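Local coordinates for protein interferon alpha/beta receptor 1 (Mus musculus, PDB 3WCY) that forms, together with IFNAR2, the receptor for type I interferons that activates JAK-STAT signalling, this chain being part of its extracellular fibronectin type-III region, at residues Tyr98-Ser103 and Gly127-Leu132; Arg142-Ser147 and Cys173-Ala178; Leu167-Tyr172 and Thr197-Lys202; Pro310-Thr315 and Tyr370-Arg375. All blocks are in the same frame, centred on the assembly; numbering follows the deposited sequence.

Contact 1: residues Tyr98-Ser103 and Gly127-Leu132; sequences YTAHMS and GNMWAL
M102 packs over one face of the W130 indole and A100 sits against M129, in an apolar cluster built round a Met-aromatic contact where the chain passes into its second fibronectin type-III unit. H101 in segment 98-103 is joined by backbone hydrogen bonds to I13 and D15, while 127-132 belongs to the loop between strands 116-121 and 138-145; the contact brings these two parts of the chain together.

The aromatic interactions centre on W130. M102 CG lies over the six-membered ring, 4.0 Å from its centroid and displaced toward the rim near W130 CZ2, which makes it a CH-pi contact. M102 SD approaches the same ring obliquely, 4.8 Å from the centroid. On the opposite face M129 CG lies 3.6 Å from the plane, again toward the rim, so the indole is flanked by the chains of two methionines.

Carbonyl groups meet the rim instead. H101 O stands near the ring plane, 3.6 Å from W130 CZ2, and A100 O lies near the plane beside CH2; A100 O is also hydrogen-bonded by K185. No hydrogen bond joins the two segments.

A100 also packs on M129. M129 CG is anti to the backbone N (chi1 -165°), and the chain then bends at both further torsions, curling its thioether round the alanine methyl. There A100 CB meets M129 SD at 3.7 Å and M129 CE at 3.8 Å.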
loop_
_atom_site.group_PDB
_atom_site.type_symbol
_atom_site.label_atom_id
_atom_site.label_comp_id
_atom_site.label_asym_id
_atom_site.label_seq_id
_atom_site.Cartn_x
_atom_site.Cartn_y
_atom_site.Cartn_z
ATOM N N TYR A 98 15.638 1.273 18.525
ATOM C CA TYR A 98 16.640 2.029 17.767
ATOM C C TYR A 98 17.933 1.224 17.521
ATOM O O TYR A 98 18.559 1.379 16.470
ATOM C CB TYR A 98 16.968 3.372 18.452
ATOM C CG TYR A 98 15.804 4.331 18.598
ATOM C CD1 TYR A 98 15.248 4.961 17.487
ATOM C CD2 TYR A 98 15.328 4.691 19.856
ATOM C CE1 TYR A 98 14.195 5.868 17.619
ATOM C CE2 TYR A 98 14.289 5.614 20.002
ATOM C CZ TYR A 98 13.725 6.201 18.880
ATOM O OH TYR A 98 12.696 7.105 19.014
ATOM N N THR A 99 18.330 0.382 18.486
ATOM C CA THR A 99 19.551 -0.428 18.400
ATOM C C THR A 99 19.358 -1.802 17.745
ATOM O O THR A 99 20.353 -2.462 17.419
ATOM C CB THR A 99 20.245 -0.536 19.773
ATOM O OG1 THR A 99 19.297 -0.950 20.761
ATOM C CG2 THR A 99 20.928 0.762 20.195
ATOM N N ALA A 100 18.095 -2.237 17.558
ATOM C CA ALA A 100 17.767 -3.544 16.972
ATOM C C ALA A 100 18.005 -3.626 15.464
ATOM O O ALA A 100 17.589 -2.739 14.716
ATOM C CB ALA A 100 16.336 -3.931 17.301
ATOM N N HIS A 101 18.678 -4.704 15.034
ATOM C CA HIS A 101 18.997 -4.994 13.637
ATOM C C HIS A 101 17.927 -5.891 13.031
ATOM O O HIS A 101 17.201 -6.574 13.760
ATOM C CB HIS A 101 20.360 -5.700 13.536
ATOM C CG HIS A 101 21.530 -4.822 13.837
ATOM N ND1 HIS A 101 22.261 -4.224 12.826
ATOM C CD2 HIS A 101 22.063 -4.472 15.029
ATOM C CE1 HIS A 101 23.213 -3.536 13.431
ATOM N NE2 HIS A 101 23.134 -3.654 14.756
ATOM N N MET A 102 17.862 -5.919 11.695
ATOM C CA MET A 102 16.913 -6.737 10.945
ATOM C C MET A 102 17.580 -7.994 10.395
ATOM O O MET A 102 18.510 -7.893 9.585
ATOM C CB MET A 102 16.330 -5.930 9.788
ATOM C CG MET A 102 15.131 -5.132 10.160
ATOM S SD MET A 102 14.784 -3.913 8.886
ATOM C CE MET A 102 14.240 -4.956 7.581
ATOM N N SER A 103 17.090 -9.180 10.812
ATOM C CA SER A 103 17.596 -10.468 10.326
ATOM C C SER A 103 17.066 -10.662 8.899
ATOM O O SER A 103 16.036 -10.074 8.585
ATOM C CB SER A 103 17.138 -11.609 11.232
ATOM O OG SER A 103 15.737 -11.800 11.144
ATOM N N GLY A 127 7.224 -12.747 16.655
ATOM C CA GLY A 127 7.943 -11.899 17.601
ATOM C C GLY A 127 7.251 -10.610 17.988
ATOM O O GLY A 127 6.038 -10.466 17.796
ATOM N N ASN A 128 8.029 -9.664 18.558
ATOM C CA ASN A 128 7.503 -8.373 19.000
ATOM C C ASN A 128 8.187 -7.140 18.422
ATOM O O ASN A 128 7.520 -6.117 18.232
ATOM C CB ASN A 128 7.371 -8.294 20.520
ATOM C CG ASN A 128 5.926 -8.167 20.961
ATOM O OD1 ASN A 128 5.233 -7.184 20.660
ATOM N ND2 ASN A 128 5.426 -9.174 21.655
ATOM N N MET A 129 9.499 -7.230 18.142
ATOM C CA MET A 129 10.297 -6.136 17.583
ATOM C C MET A 129 9.716 -5.588 16.274
ATOM O O MET A 129 9.692 -4.371 16.083
ATOM C CB MET A 129 11.756 -6.581 17.380
ATOM C CG MET A 129 12.731 -5.433 17.155
ATOM S SD MET A 129 12.840 -4.260 18.531
ATOM C CE MET A 129 13.702 -5.235 19.746
ATOM N N TRP A 130 9.229 -6.476 15.394
ATOM C CA TRP A 130 8.682 -6.076 14.098
ATOM C C TRP A 130 7.172 -6.305 13.940
ATOM O O TRP A 130 6.598 -5.941 12.909
ATOM C CB TRP A 130 9.508 -6.697 12.962
ATOM C CG TRP A 130 10.985 -6.556 13.180
ATOM C CD1 TRP A 130 11.852 -7.540 13.551
ATOM C CD2 TRP A 130 11.739 -5.333 13.185
ATOM N NE1 TRP A 130 13.115 -7.019 13.718
ATOM C CE2 TRP A 130 13.072 -5.665 13.514
ATOM C CE3 TRP A 130 11.422 -3.988 12.922
ATOM C CZ2 TRP A 130 14.085 -4.706 13.588
ATOM C CZ3 TRP A 130 12.430 -3.040 12.987
ATOM C CH2 TRP A 130 13.745 -3.402 13.310
ATOM N N ALA A 131 6.523 -6.832 15.003
ATOM C CA ALA A 131 5.091 -7.117 15.104
ATOM C C ALA A 131 4.192 -5.937 14.710
ATOM O O ALA A 131 3.021 -6.155 14.385
ATOM C CB ALA A 131 4.758 -7.574 16.513
ATOM N N LEU A 132 4.731 -4.697 14.746
ATOM C CA LEU A 132 4.021 -3.478 14.368
ATOM C C LEU A 132 4.700 -2.745 13.211
ATOM O O LEU A 132 4.221 -1.687 12.801
ATOM C CB LEU A 132 3.853 -2.542 15.566
ATOM C CG LEU A 132 3.107 -3.083 16.781
ATOM C CD1 LEU A 132 3.110 -2.054 17.910
ATOM C CD2 LEU A 132 1.679 -3.523 16.421
#

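Contact 2: residues Arg142-Ser147 and Cys173-Ala178; sequences RIWQKS and CLEVKA
R142 to W144 run antiparallel to C173 to E175, the strand axes 4.9 Å apart, with R142-E175 and W144-C173 as hydrogen-bonded pairs and I143-L174 as the non-hydrogen-bonded pair between them. The firm bonds are R142 N to E175 O at 2.9 Å and C173 N to W144 O at 2.7 Å; the return bonds of both pairs are weak.

On one face of the sheet W144 folds its indole over its partner. W144 CG stands between backbone N and carbonyl carbon (chi1 65°), a placement from which the ring lies over C173. C173 O is 3.4 Å above the ring plane, toward the rim, and C173 CB is 3.6 Å from W144 NE1. K151 adds a cation-pi contact. An alanine in place of W144 would probably leave C173 without its aromatic cover and K151 without its pi partner. Beside the indole, R142 and E175 extend side by side, joined by a long salt bridge of 3.8 Å between NH1 and OE1.

I143 and L174 share the other face, I143 CB touching L174 CD1 at 3.6 Å. The two strands form the middle pair of a four-stranded fibronectin type-III sheet, and the C173-C194 disulfide links them to its edge strand 193-196.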
loop_
_atom_site.group_PDB
_atom_site.type_symbol
_atom_site.label_atom_id
_atom_site.label_comp_id
_atom_site.label_asym_id
_atom_site.label_seq_id
_atom_site.Cartn_x
_atom_site.Cartn_y
_atom_site.Cartn_z
ATOM N N ARG A 142 16.539 -10.452 -6.219
ATOM C CA ARG A 142 17.601 -10.602 -7.211
ATOM C C ARG A 142 17.531 -12.018 -7.778
ATOM O O ARG A 142 17.584 -12.988 -7.023
ATOM C CB ARG A 142 18.974 -10.354 -6.586
ATOM C CG ARG A 142 19.394 -8.895 -6.536
ATOM C CD ARG A 142 20.818 -8.810 -6.022
ATOM N NE ARG A 142 21.270 -7.435 -5.823
ATOM C CZ ARG A 142 22.290 -7.088 -5.043
ATOM N NH1 ARG A 142 22.966 -8.014 -4.370
ATOM N NH2 ARG A 142 22.634 -5.812 -4.918
ATOM N N ILE A 143 17.390 -12.127 -9.104
ATOM C CA ILE A 143 17.307 -13.394 -9.834
ATOM C C ILE A 143 18.310 -13.425 -11.005
ATOM O O ILE A 143 18.527 -12.415 -11.680
ATOM C CB ILE A 143 15.833 -13.727 -10.250
ATOM C CG1 ILE A 143 15.666 -15.188 -10.738
ATOM C CG2 ILE A 143 15.237 -12.698 -11.230
ATOM C CD1 ILE A 143 14.206 -15.726 -10.860
ATOM N N TRP A 144 18.929 -14.591 -11.211
ATOM C CA TRP A 144 19.889 -14.871 -12.281
ATOM C C TRP A 144 19.939 -16.382 -12.485
ATOM O O TRP A 144 19.558 -17.116 -11.575
ATOM C CB TRP A 144 21.293 -14.357 -11.900
ATOM C CG TRP A 144 21.900 -15.055 -10.716
ATOM C CD1 TRP A 144 22.695 -16.163 -10.736
ATOM C CD2 TRP A 144 21.702 -14.727 -9.336
ATOM N NE1 TRP A 144 23.001 -16.550 -9.453
ATOM C CE2 TRP A 144 22.431 -15.667 -8.574
ATOM C CE3 TRP A 144 20.984 -13.722 -8.664
ATOM C CZ2 TRP A 144 22.476 -15.622 -7.175
ATOM C CZ3 TRP A 144 21.040 -13.674 -7.280
ATOM C CH2 TRP A 144 21.764 -14.624 -6.549
ATOM N N GLN A 145 20.444 -16.851 -13.640
ATOM C CA GLN A 145 20.603 -18.285 -13.861
ATOM C C GLN A 145 21.788 -18.587 -12.939
ATOM O O GLN A 145 22.448 -17.655 -12.474
ATOM C CB GLN A 145 20.463 -18.693 -15.343
ATOM C CG GLN A 145 21.326 -17.915 -16.332
ATOM C CD GLN A 145 21.440 -18.609 -17.665
ATOM O OE1 GLN A 145 20.444 -18.857 -18.360
ATOM N NE2 GLN A 145 22.669 -18.907 -18.068
ATOM N N LYS A 146 22.013 -19.892 -12.639
ATOM C CA LYS A 146 23.027 -20.464 -11.737
ATOM C C LYS A 146 24.454 -20.013 -12.060
ATOM O O LYS A 146 25.188 -19.639 -11.141
ATOM C CB LYS A 146 22.922 -21.996 -11.713
ATOM C CG LYS A 146 23.507 -22.613 -10.444
ATOM C CD LYS A 146 24.217 -23.934 -10.721
ATOM C CE LYS A 146 24.933 -24.493 -9.510
ATOM N NZ LYS A 146 26.107 -23.672 -9.102
ATOM N N SER A 147 24.837 -20.035 -13.348
ATOM C CA SER A 147 26.184 -19.668 -13.785
ATOM C C SER A 147 26.417 -18.196 -14.116
ATOM O O SER A 147 27.565 -17.752 -14.058
ATOM C CB SER A 147 26.613 -20.523 -14.975
ATOM O OG SER A 147 26.665 -21.899 -14.632
ATOM N N CYS A 173 18.852 -18.702 -9.491
ATOM C CA CYS A 173 19.154 -18.516 -8.071
ATOM C C CYS A 173 18.631 -17.169 -7.577
ATOM O O CYS A 173 18.630 -16.194 -8.335
ATOM C CB CYS A 173 20.637 -18.714 -7.782
ATOM S SG CYS A 173 21.258 -20.359 -8.236
ATOM N N LEU A 174 18.104 -17.145 -6.329
ATOM C CA LEU A 174 17.432 -15.996 -5.713
ATOM C C LEU A 174 18.080 -15.436 -4.446
ATOM O O LEU A 174 18.734 -16.165 -3.696
ATOM C CB LEU A 174 15.966 -16.365 -5.398
ATOM C CG LEU A 174 14.908 -16.373 -6.521
ATOM C CD1 LEU A 174 14.689 -15.024 -7.105
ATOM C CD2 LEU A 174 15.117 -17.478 -7.555
ATOM N N GLU A 175 17.830 -14.134 -4.193
ATOM C CA GLU A 175 18.305 -13.369 -3.040
ATOM C C GLU A 175 17.270 -12.277 -2.695
ATOM O O GLU A 175 16.963 -11.430 -3.538
ATOM C CB GLU A 175 19.683 -12.755 -3.336
ATOM C CG GLU A 175 20.743 -13.126 -2.308
ATOM C CD GLU A 175 22.100 -12.451 -2.435
ATOM O OE1 GLU A 175 22.270 -11.601 -3.342
ATOM O OE2 GLU A 175 22.990 -12.762 -1.608
ATOM N N VAL A 176 16.704 -12.329 -1.470
ATOM C CA VAL A 176 15.674 -11.389 -1.003
ATOM C C VAL A 176 16.186 -10.556 0.168
ATOM O O VAL A 176 16.645 -11.103 1.172
ATOM C CB VAL A 176 14.327 -12.095 -0.664
ATOM C CG1 VAL A 176 13.261 -11.099 -0.221
ATOM C CG2 VAL A 176 13.822 -12.925 -1.838
ATOM N N LYS A 177 16.073 -9.231 0.031
ATOM C CA LYS A 177 16.472 -8.233 1.017
ATOM C C LYS A 177 15.213 -7.600 1.646
ATOM O O LYS A 177 14.282 -7.215 0.921
ATOM C CB LYS A 177 17.324 -7.154 0.318
ATOM C CG LYS A 177 17.953 -6.101 1.218
ATOM C CD LYS A 177 18.711 -5.070 0.383
ATOM C CE LYS A 177 19.806 -4.343 1.140
ATOM N NZ LYS A 177 21.027 -5.177 1.321
ATOM N N ALA A 178 15.188 -7.491 2.987
ATOM C CA ALA A 178 14.087 -6.832 3.690
ATOM C C ALA A 178 14.516 -5.409 3.977
ATOM O O ALA A 178 15.586 -5.181 4.549
ATOM C CB ALA A 178 13.763 -7.556 4.986
#

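Contact 3: residues Leu167-Tyr172 and Thr197-Lys202; sequences LPETTY and TTVANK
Y172 meets T197 at the edge of its ring, where T197 CG2 lies near the ring plane, 4.2 Å from CE2. The phenol is fixed at its far end by its own loop: L167 N donates to Y172 OH at 2.8 Å. This backbone-to-hydroxyl bond, with the LPETTY sequence leading into the strand, is consistent with the tyrosine corner of fibronectin type-III domains. The other flat group, the E169 carboxylate, reaches back to V199, its OE2 3.3 Å from CG2.

T197 makes the polar connection. Its OG1, set between backbone N and carbonyl carbon (chi1 46°), lies 2.7 Å from L167 O and 3.0 Å from T170 O. T170 O is also the acceptor of a nearly straight bond from T197 N, at 3.0 Å and 170°, the donor tilted out of the carbonyl plane. E169 N reaches T197 O only weakly.

Past the threonine the contact has no hydrogen bonds across it. P168 CB rests 3.2 Å from T198 O, and P168 CG touches A200 CB. Strand 116-121 covers the inner side through I116, which touches both Y172 and T197.

The chemistry is thus that of a turn tied mainly through backbone carbonyls: one threonine places its hydroxyl near those of L167 and T170 and bonds the latter through its backbone N, while the outer part is van der Waals contact of P168 with T198 and A200 and of E169 with V199.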
loop_
_atom_site.group_PDB
_atom_site.type_symbol
_atom_site.label_atom_id
_atom_site.label_comp_id
_atom_site.label_asym_id
_atom_site.label_seq_id
_atom_site.Cartn_x
_atom_site.Cartn_y
_atom_site.Cartn_z
ATOM N N LEU A 167 12.480 -18.757 -18.608
ATOM C CA LEU A 167 12.677 -19.858 -19.546
ATOM C C LEU A 167 12.492 -21.217 -18.853
ATOM O O LEU A 167 13.098 -21.449 -17.801
ATOM C CB LEU A 167 14.055 -19.774 -20.235
ATOM C CG LEU A 167 14.235 -18.676 -21.291
ATOM C CD1 LEU A 167 14.826 -17.400 -20.680
ATOM C CD2 LEU A 167 15.127 -19.155 -22.421
ATOM N N PRO A 168 11.669 -22.131 -19.428
ATOM C CA PRO A 168 11.487 -23.459 -18.815
ATOM C C PRO A 168 12.779 -24.272 -18.739
ATOM O O PRO A 168 13.746 -23.968 -19.446
ATOM C CB PRO A 168 10.461 -24.133 -19.733
ATOM C CG PRO A 168 9.782 -23.018 -20.445
ATOM C CD PRO A 168 10.862 -22.006 -20.657
ATOM N N GLU A 169 12.804 -25.292 -17.855
ATOM C CA GLU A 169 13.940 -26.200 -17.607
ATOM C C GLU A 169 15.266 -25.422 -17.524
ATOM O O GLU A 169 16.274 -25.889 -18.057
ATOM C CB GLU A 169 14.224 -27.134 -18.799
ATOM C CG GLU A 169 13.176 -28.227 -18.962
ATOM C CD GLU A 169 13.259 -29.059 -20.229
ATOM O OE1 GLU A 169 13.347 -28.467 -21.329
ATOM O OE2 GLU A 169 13.174 -30.304 -20.125
ATOM N N THR A 170 15.221 -24.276 -16.851
ATOM C CA THR A 170 16.396 -23.483 -16.533
ATOM C C THR A 170 16.431 -23.283 -15.021
ATOM O O THR A 170 15.390 -23.142 -14.381
ATOM C CB THR A 170 16.362 -22.112 -17.229
ATOM O OG1 THR A 170 15.805 -22.253 -18.541
ATOM C CG2 THR A 170 17.765 -21.534 -17.338
ATOM N N THR A 171 17.632 -23.279 -14.456
ATOM C CA THR A 171 17.813 -23.209 -13.010
ATOM C C THR A 171 18.305 -21.814 -12.615
ATOM O O THR A 171 19.413 -21.423 -12.982
ATOM C CB THR A 171 18.641 -24.393 -12.463
ATOM O OG1 THR A 171 19.055 -24.091 -11.129
ATOM C CG2 THR A 171 19.862 -24.730 -13.327
ATOM N N TYR A 172 17.453 -21.053 -11.904
ATOM C CA TYR A 172 17.748 -19.691 -11.448
ATOM C C TYR A 172 18.001 -19.644 -9.942
ATOM O O TYR A 172 17.396 -20.417 -9.197
ATOM C CB TYR A 172 16.592 -18.732 -11.770
ATOM C CG TYR A 172 16.177 -18.650 -13.222
ATOM C CD1 TYR A 172 16.671 -17.648 -14.053
ATOM C CD2 TYR A 172 15.198 -19.500 -13.738
ATOM C CE1 TYR A 172 16.247 -17.529 -15.378
ATOM C CE2 TYR A 172 14.765 -19.392 -15.058
ATOM C CZ TYR A 172 15.294 -18.406 -15.876
ATOM O OH TYR A 172 14.861 -18.293 -17.177
ATOM N N THR A 197 12.948 -24.425 -13.231
ATOM C CA THR A 197 11.619 -24.312 -13.848
ATOM C C THR A 197 11.220 -25.642 -14.516
ATOM O O THR A 197 12.097 -26.408 -14.920
ATOM C CB THR A 197 11.570 -23.129 -14.835
ATOM O OG1 THR A 197 12.727 -23.148 -15.671
ATOM C CG2 THR A 197 11.473 -21.782 -14.134
ATOM N N THR A 198 9.904 -25.930 -14.604
ATOM C CA THR A 198 9.368 -27.156 -15.228
ATOM C C THR A 198 9.214 -26.960 -16.751
ATOM O O THR A 198 9.309 -25.822 -17.218
ATOM C CB THR A 198 8.017 -27.545 -14.593
ATOM O OG1 THR A 198 7.105 -26.452 -14.690
ATOM C CG2 THR A 198 8.142 -28.009 -13.155
ATOM N N VAL A 199 8.957 -28.049 -17.521
ATOM C CA VAL A 199 8.761 -27.950 -18.981
ATOM C C VAL A 199 7.378 -27.383 -19.283
ATOM O O VAL A 199 6.392 -27.842 -18.701
ATOM C CB VAL A 199 9.012 -29.254 -19.792
ATOM C CG1 VAL A 199 9.490 -28.924 -21.205
ATOM C CG2 VAL A 199 10.000 -30.184 -19.098
ATOM N N ALA A 200 7.317 -26.398 -20.207
ATOM C CA ALA A 200 6.108 -25.691 -20.650
ATOM C C ALA A 200 4.869 -26.586 -20.748
ATOM O O ALA A 200 4.942 -27.671 -21.335
ATOM C CB ALA A 200 6.365 -24.986 -21.976
ATOM N N ASN A 201 3.752 -26.148 -20.127
ATOM C CA ASN A 201 2.477 -26.875 -20.100
ATOM C C ASN A 201 1.881 -27.027 -21.498
ATOM O O ASN A 201 2.113 -26.177 -22.363
ATOM C CB ASN A 201 1.459 -26.165 -19.177
ATOM C CG ASN A 201 1.510 -26.520 -17.701
ATOM O OD1 ASN A 201 2.313 -27.341 -17.232
ATOM N ND2 ASN A 201 0.634 -25.898 -16.926
ATOM N N LYS A 202 1.087 -28.101 -21.706
ATOM C CA LYS A 202 0.396 -28.355 -22.976
ATOM C C LYS A 202 -0.709 -27.305 -23.226
ATOM O O LYS A 202 -1.182 -27.164 -24.356
ATOM C CB LYS A 202 -0.132 -29.807 -23.068
ATOM C CG LYS A 202 -1.216 -30.187 -22.059
ATOM C CD LYS A 202 -1.891 -31.503 -22.441
ATOM C CE LYS A 202 -3.055 -31.836 -21.539
ATOM N NZ LYS A 202 -3.737 -33.089 -21.958
#

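Contact 4: residues Pro310-Thr315 and Tyr370-Arg375; sequences PVITVT and YCVQAR
I312 CD1 reaches across to A374 CB at 3.6 Å and to V372 CG1 at 3.8 Å, between the two methyl-bearing residues that strand 370-375 turns toward it. CG1 of I312 is anti to the backbone N (chi1 -160°), and the chain continues extended to CD1. Two residues on, V314 CG1 meets V372 CG2 at 4.0 Å, the two valines sliding past each other in opposite directions. At the other end the P310 ring lies on the backbone, its CD 3.5 Å from A374 O and its CG 3.9 Å from R375 CA. An alanine at P310 would probably leave a gap over A374 O and R375 CA where CG and CD now pack.

The strands behind these side chains belong to opposite sheets of a fibronectin type-III sandwich, their axes 7.4 Å apart at an angle of 143°. V325 touches both P310 and A374, V323 touches I312, and I339 lies against V372 and A374. L392 packs on I312 and V314, and R375 is tied to P307 by a hydrogen bond from NH1.

No hydrogen bond crosses between the segments; van der Waals packing of aliphatic side chains on each other and on the facing backbone joins them, with backbone bonding left to each strand's own sheet.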
loop_
_atom_site.group_PDB
_atom_site.type_symbol
_atom_site.label_atom_id
_atom_site.label_comp_id
_atom_site.label_asym_id
_atom_site.label_seq_id
_atom_site.Cartn_x
_atom_site.Cartn_y
_atom_site.Cartn_z
ATOM N N PRO A 310 -10.320 20.396 -16.705
ATOM C CA PRO A 310 -9.833 21.778 -16.544
ATOM C C PRO A 310 -10.094 22.638 -17.787
ATOM O O PRO A 310 -10.500 22.103 -18.824
ATOM C CB PRO A 310 -8.325 21.598 -16.283
ATOM C CG PRO A 310 -8.057 20.121 -16.323
ATOM C CD PRO A 310 -9.205 19.491 -17.038
ATOM N N VAL A 311 -9.868 23.966 -17.689
ATOM C CA VAL A 311 -10.071 24.875 -18.827
ATOM C C VAL A 311 -8.733 25.234 -19.485
ATOM O O VAL A 311 -7.947 26.015 -18.941
ATOM C CB VAL A 311 -10.965 26.113 -18.541
ATOM C CG1 VAL A 311 -11.365 26.797 -19.842
ATOM C CG2 VAL A 311 -12.205 25.738 -17.736
ATOM N N ILE A 312 -8.492 24.637 -20.662
ATOM C CA ILE A 312 -7.286 24.805 -21.467
ATOM C C ILE A 312 -7.315 26.101 -22.304
ATOM O O ILE A 312 -8.345 26.438 -22.899
ATOM C CB ILE A 312 -6.972 23.503 -22.278
ATOM C CG1 ILE A 312 -5.510 23.446 -22.740
ATOM C CG2 ILE A 312 -7.972 23.232 -23.425
ATOM C CD1 ILE A 312 -5.008 22.048 -23.143
ATOM N N THR A 313 -6.187 26.835 -22.306
ATOM C CA THR A 313 -5.996 28.087 -23.045
ATOM C C THR A 313 -4.749 27.951 -23.929
ATOM O O THR A 313 -3.684 27.570 -23.435
ATOM C CB THR A 313 -5.882 29.285 -22.080
ATOM O OG1 THR A 313 -6.744 29.114 -20.950
ATOM C CG2 THR A 313 -6.196 30.591 -22.751
ATOM N N VAL A 314 -4.883 28.226 -25.235
ATOM C CA VAL A 314 -3.750 28.114 -26.162
ATOM C C VAL A 314 -3.373 29.435 -26.798
ATOM O O VAL A 314 -4.228 30.145 -27.318
ATOM C CB VAL A 314 -3.830 26.946 -27.181
ATOM C CG1 VAL A 314 -3.760 25.593 -26.480
ATOM C CG2 VAL A 314 -5.073 27.037 -28.057
ATOM N N THR A 315 -2.092 29.772 -26.731
ATOM C CA THR A 315 -1.560 31.006 -27.288
ATOM C C THR A 315 -0.426 30.645 -28.242
ATOM O O THR A 315 0.697 30.354 -27.815
ATOM C CB THR A 315 -1.178 31.988 -26.166
ATOM O OG1 THR A 315 -2.174 31.963 -25.141
ATOM C CG2 THR A 315 -1.003 33.400 -26.667
ATOM N N TYR A 370 -2.334 21.901 -34.540
ATOM C CA TYR A 370 -2.038 21.042 -33.394
ATOM C C TYR A 370 -3.208 21.013 -32.411
ATOM O O TYR A 370 -3.729 22.065 -32.041
ATOM C CB TYR A 370 -0.746 21.486 -32.687
ATOM C CG TYR A 370 0.519 21.136 -33.440
ATOM C CD1 TYR A 370 1.085 19.868 -33.342
ATOM C CD2 TYR A 370 1.171 22.083 -34.224
ATOM C CE1 TYR A 370 2.252 19.541 -34.033
ATOM C CE2 TYR A 370 2.345 21.771 -34.912
ATOM C CZ TYR A 370 2.883 20.496 -34.813
ATOM O OH TYR A 370 4.041 20.181 -35.481
ATOM N N CYS A 371 -3.611 19.805 -31.992
ATOM C CA CYS A 371 -4.704 19.592 -31.051
ATOM C C CYS A 371 -4.193 19.259 -29.658
ATOM O O CYS A 371 -3.517 18.248 -29.478
ATOM C CB CYS A 371 -5.661 18.528 -31.568
ATOM S SG CYS A 371 -7.283 19.172 -32.045
ATOM N N VAL A 372 -4.525 20.111 -28.673
ATOM C CA VAL A 372 -4.101 19.954 -27.274
ATOM C C VAL A 372 -5.264 19.518 -26.363
ATOM O O VAL A 372 -6.420 19.876 -26.608
ATOM C CB VAL A 372 -3.372 21.215 -26.712
ATOM C CG1 VAL A 372 -2.366 20.830 -25.633
ATOM C CG2 VAL A 372 -2.683 22.016 -27.816
ATOM N N GLN A 373 -4.933 18.741 -25.316
ATOM C CA GLN A 373 -5.842 18.226 -24.294
ATOM C C GLN A 373 -5.118 18.204 -22.956
ATOM O O GLN A 373 -3.937 17.866 -22.915
ATOM C CB GLN A 373 -6.312 16.816 -24.651
ATOM C CG GLN A 373 -7.798 16.730 -24.940
ATOM C CD GLN A 373 -8.310 15.317 -24.838
ATOM O OE1 GLN A 373 -8.081 14.612 -23.846
ATOM N NE2 GLN A 373 -9.057 14.885 -25.844
ATOM N N ALA A 374 -5.807 18.572 -21.863
ATOM C CA ALA A 374 -5.181 18.600 -20.537
ATOM C C ALA A 374 -6.019 18.005 -19.410
ATOM O O ALA A 374 -7.248 17.989 -19.477
ATOM C CB ALA A 374 -4.756 20.015 -20.179
ATOM N N ARG A 375 -5.333 17.528 -18.362
ATOM C CA ARG A 375 -5.935 16.961 -17.163
ATOM C C ARG A 375 -5.164 17.383 -15.922
ATOM O O ARG A 375 -3.976 17.710 -16.005
ATOM C CB ARG A 375 -6.085 15.429 -17.257
ATOM C CG ARG A 375 -7.375 14.966 -17.960
ATOM C CD ARG A 375 -8.662 15.210 -17.165
ATOM N NE ARG A 375 -8.725 14.401 -15.945
ATOM C CZ ARG A 375 -9.727 14.424 -15.071
ATOM N NH1 ARG A 375 -10.775 15.214 -15.273
ATOM N NH2 ARG A 375 -9.692 13.655 -13.992
#

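Contacts 1, 2 and 3 follow one another along one domain, contact 2 touching both others, while contact 4, in the fourth fibronectin type-III unit, lies about 48 to 52 Å from each between centres. Contacts 2 and 3 share strand 171-179 and meet where K146 N probably donates to T171 O at 3.0 Å; contact 1 touches the other end of that strand, M102 CE packing on A178 O. Contact 1 is buried; the others are partly so, contact 3 with T197 and Y172 inside and outer residues exposed. Chemistry follows place: contact 2 pairs neighbouring strands by backbone bonds, contact 4 joins facing sheets by aliphatic packing, contact 1 packs sulfur on indole, and contact 3 ties loops through a threonine.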